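PDB 1WYZ: putative S-adenosylmethionine-dependent methyltransferase from Bacteroides thetaiotaomicron, which probably acts as an S-adenosylmethionine-dependent methyltransferase of the RsmI-like kind. Local coordinates for residues A[20-25]-A[117-122]. Residues are numbered along the deposited sequence; the frame is centred on the assembly and turned at random.
Sequences VLPSYN and PLVGPS
The carboxamide of Asn25 is linked to both backbone polar groups of Val119, directly to O and through a water to N. Its ND2 donates to Val119 O at 3.2 Å, with a bent N-H...O angle of 143°. The carbonyl oxygen lies close to the amide plane of Asn25. On the other branch, the water gives a hydrogen to Asn25 OD1 (2.7 Å) and accepts one from Val119 N (2.8 Å). The two links fix the rotation of the amide. Leu118 slides past Asn25 in the opposite direction, its CD1 3.7 Å from Asn25 CG. An alanine in place of Asn25 would remove both links and would probably loosen the hold on the backbone of Val119. Pro22 crosses Val119 at about a right angle, its CG 3.8 Å from Val119 CB. Val20 meets Pro121 in the same crosswise way, and Val20 CB lies 4.0 Å from Pro121 CG. Leu21 comes in obliquely, its CD2 3.9 Å from Pro121 CD. The contact joins the start of helix 24-29, and the turn before it, to the loop leaving strand 115-117, outermost of the parallel sheet within this chain. Leu118 also packs on Tyr6 and Leu8 of strand 5-8. Ser122 is the N-cap of helix 123-131, with weak bonds to its OG, and Gln19 of the second subunit packs against Pro22 and Tyr24.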
ATOM      1  N   VAL A  20       3.800   9.435  10.672  1.00 34.87           N
ATOM      2  CA  VAL A  20       3.209   8.592   9.646  1.00 32.25           C
ATOM      3  C   VAL A  20       2.034   9.164   8.848  1.00 32.39           C
ATOM      4  O   VAL A  20       1.512   8.489   7.961  1.00 29.99           O
ATOM      5  CB  VAL A  20       2.798   7.252  10.270  1.00 31.06           C
ATOM      6  CG1 VAL A  20       4.041   6.549  10.843  1.00 26.52           C
ATOM      7  CG2 VAL A  20       1.760   7.486  11.367  1.00 28.24           C
ATOM      8  N   LEU A  21       1.635  10.404   9.132  1.00 38.08           N
ATOM      9  CA  LEU A  21       0.515  11.023   8.416  1.00 39.19           C
ATOM     10  C   LEU A  21       0.860  12.373   7.795  1.00 40.75           C
ATOM     11  O   LEU A  21       1.531  13.188   8.408  1.00 42.09           O
ATOM     12  CB  LEU A  21      -0.671  11.206   9.360  1.00 26.55           C
ATOM     13  CG  LEU A  21      -1.197   9.918   9.994  1.00 27.62           C
ATOM     14  CD1 LEU A  21      -2.125  10.258  11.136  1.00 26.01           C
ATOM     15  CD2 LEU A  21      -1.907   9.067   8.944  1.00 28.87           C
ATOM     16  N   PRO A  22       0.435  12.611   6.545  1.00 51.65           N
ATOM     17  CA  PRO A  22       0.756  13.913   5.959  1.00 52.37           C
ATOM     18  C   PRO A  22      -0.075  14.988   6.683  1.00 53.90           C
ATOM     19  O   PRO A  22      -1.242  14.753   7.032  1.00 54.17           O
ATOM     20  CB  PRO A  22       0.344  13.742   4.496  1.00 30.54           C
ATOM     21  CG  PRO A  22       0.588  12.296   4.247  1.00 29.73           C
ATOM     22  CD  PRO A  22       0.015  11.661   5.500  1.00 29.91           C
ATOM     23  N   SER A  23       0.519  16.154   6.921  1.00 38.23           N
ATOM     24  CA  SER A  23      -0.194  17.223   7.612  1.00 37.44           C
ATOM     25  C   SER A  23      -1.407  17.712   6.815  1.00 36.93           C
ATOM     26  O   SER A  23      -2.310  18.336   7.367  1.00 37.70           O
ATOM     27  CB  SER A  23       0.755  18.389   7.910  1.00 35.34           C
ATOM     28  OG  SER A  23       1.310  18.934   6.727  1.00 36.51           O
ATOM     29  N   TYR A  24      -1.426  17.414   5.520  1.00 35.23           N
ATOM     30  CA  TYR A  24      -2.534  17.793   4.644  1.00 35.80           C
ATOM     31  C   TYR A  24      -3.807  17.142   5.177  1.00 35.74           C
ATOM     32  O   TYR A  24      -4.900  17.729   5.142  1.00 36.73           O
ATOM     33  CB  TYR A  24      -2.257  17.297   3.214  1.00 39.90           C
ATOM     34  CG  TYR A  24      -3.358  17.553   2.202  1.00 41.42           C
ATOM     35  CD1 TYR A  24      -3.746  18.851   1.866  1.00 41.34           C
ATOM     36  CD2 TYR A  24      -4.003  16.491   1.559  1.00 42.60           C
ATOM     37  CE1 TYR A  24      -4.748  19.084   0.910  1.00 40.84           C
ATOM     38  CE2 TYR A  24      -5.009  16.715   0.600  1.00 38.59           C
ATOM     39  CZ  TYR A  24      -5.375  18.013   0.281  1.00 41.33           C
ATOM     40  OH  TYR A  24      -6.357  18.244  -0.668  1.00 40.64           O
ATOM     41  N   ASN A  25      -3.655  15.915   5.663  1.00 35.72           N
ATOM     42  CA  ASN A  25      -4.777  15.159   6.197  1.00 35.05           C
ATOM     43  C   ASN A  25      -5.461  15.890   7.343  1.00 35.60           C
ATOM     44  O   ASN A  25      -6.665  15.745   7.535  1.00 34.58           O
ATOM     45  CB  ASN A  25      -4.300  13.784   6.663  1.00 34.70           C
ATOM     46  CG  ASN A  25      -3.697  12.973   5.539  1.00 33.36           C
ATOM     47  OD1 ASN A  25      -3.205  13.529   4.556  1.00 33.69           O
ATOM     48  ND2 ASN A  25      -3.710  11.655   5.684  1.00 31.32           N
ATOM     49  N   PRO A 117      -8.823   8.837  -1.343  1.00 32.16           N
ATOM     50  CA  PRO A 117      -7.995   8.233  -0.295  1.00 30.26           C
ATOM     51  C   PRO A 117      -6.773   9.107   0.046  1.00 29.70           C
ATOM     52  O   PRO A 117      -6.120   9.641  -0.846  1.00 27.19           O
ATOM     53  CB  PRO A 117      -7.591   6.905  -0.928  1.00 24.28           C
ATOM     54  CG  PRO A 117      -7.304   7.335  -2.355  1.00 24.01           C
ATOM     55  CD  PRO A 117      -8.481   8.277  -2.669  1.00 23.74           C
ATOM     56  N   LEU A 118      -6.476   9.259   1.333  1.00 36.46           N
ATOM     57  CA  LEU A 118      -5.323  10.061   1.731  1.00 37.19           C
ATOM     58  C   LEU A 118      -4.165   9.148   2.135  1.00 36.89           C
ATOM     59  O   LEU A 118      -4.384   8.018   2.580  1.00 36.43           O
ATOM     60  CB  LEU A 118      -5.695  11.004   2.880  1.00 25.45           C
ATOM     61  CG  LEU A 118      -6.834  11.992   2.611  1.00 26.08           C
ATOM     62  CD1 LEU A 118      -6.901  12.999   3.758  1.00 24.20           C
ATOM     63  CD2 LEU A 118      -6.613  12.725   1.285  1.00 24.86           C
ATOM     64  N   VAL A 119      -2.938   9.635   1.979  1.00 28.60           N
ATOM     65  CA  VAL A 119      -1.761   8.841   2.304  1.00 29.68           C
ATOM     66  C   VAL A 119      -1.651   8.464   3.780  1.00 29.09           C
ATOM     67  O   VAL A 119      -1.904   9.268   4.672  1.00 29.36           O
ATOM     68  CB  VAL A 119      -0.475   9.563   1.870  1.00 31.37           C
ATOM     69  CG1 VAL A 119       0.733   8.707   2.193  1.00 33.73           C
ATOM     70  CG2 VAL A 119      -0.519   9.850   0.381  1.00 32.96           C
ATOM     71  N   GLY A 120      -1.270   7.222   4.027  1.00 33.70           N
ATOM     72  CA  GLY A 120      -1.142   6.774   5.393  1.00 35.51           C
ATOM     73  C   GLY A 120      -0.211   5.592   5.487  1.00 35.72           C
ATOM     74  O   GLY A 120       0.185   5.027   4.465  1.00 36.84           O
ATOM     75  N   PRO A 121       0.168   5.194   6.703  1.00 27.99           N
ATOM     76  CA  PRO A 121       1.066   4.050   6.773  1.00 28.76           C
ATOM     77  C   PRO A 121       0.308   2.779   6.397  1.00 29.69           C
ATOM     78  O   PRO A 121      -0.846   2.588   6.791  1.00 29.09           O
ATOM     79  CB  PRO A 121       1.520   4.069   8.228  1.00 30.68           C
ATOM     80  CG  PRO A 121       0.277   4.493   8.942  1.00 29.96           C
ATOM     81  CD  PRO A 121      -0.267   5.614   8.046  1.00 29.91           C
ATOM     82  N   SER A 122       0.951   1.939   5.593  1.00 34.53           N
ATOM     83  CA  SER A 122       0.391   0.657   5.177  1.00 33.76           C
ATOM     84  C   SER A 122       1.463  -0.372   5.474  1.00 34.74           C
ATOM     85  O   SER A 122       2.542  -0.349   4.866  1.00 35.57           O
ATOM     86  CB  SER A 122       0.082   0.625   3.676  1.00 33.36           C
ATOM     87  OG  SER A 122      -0.173  -0.710   3.239  1.00 32.93           O
TER
HETATM   88  O   HOH W   1      -2.953  12.427   2.056  1.00 18.36           O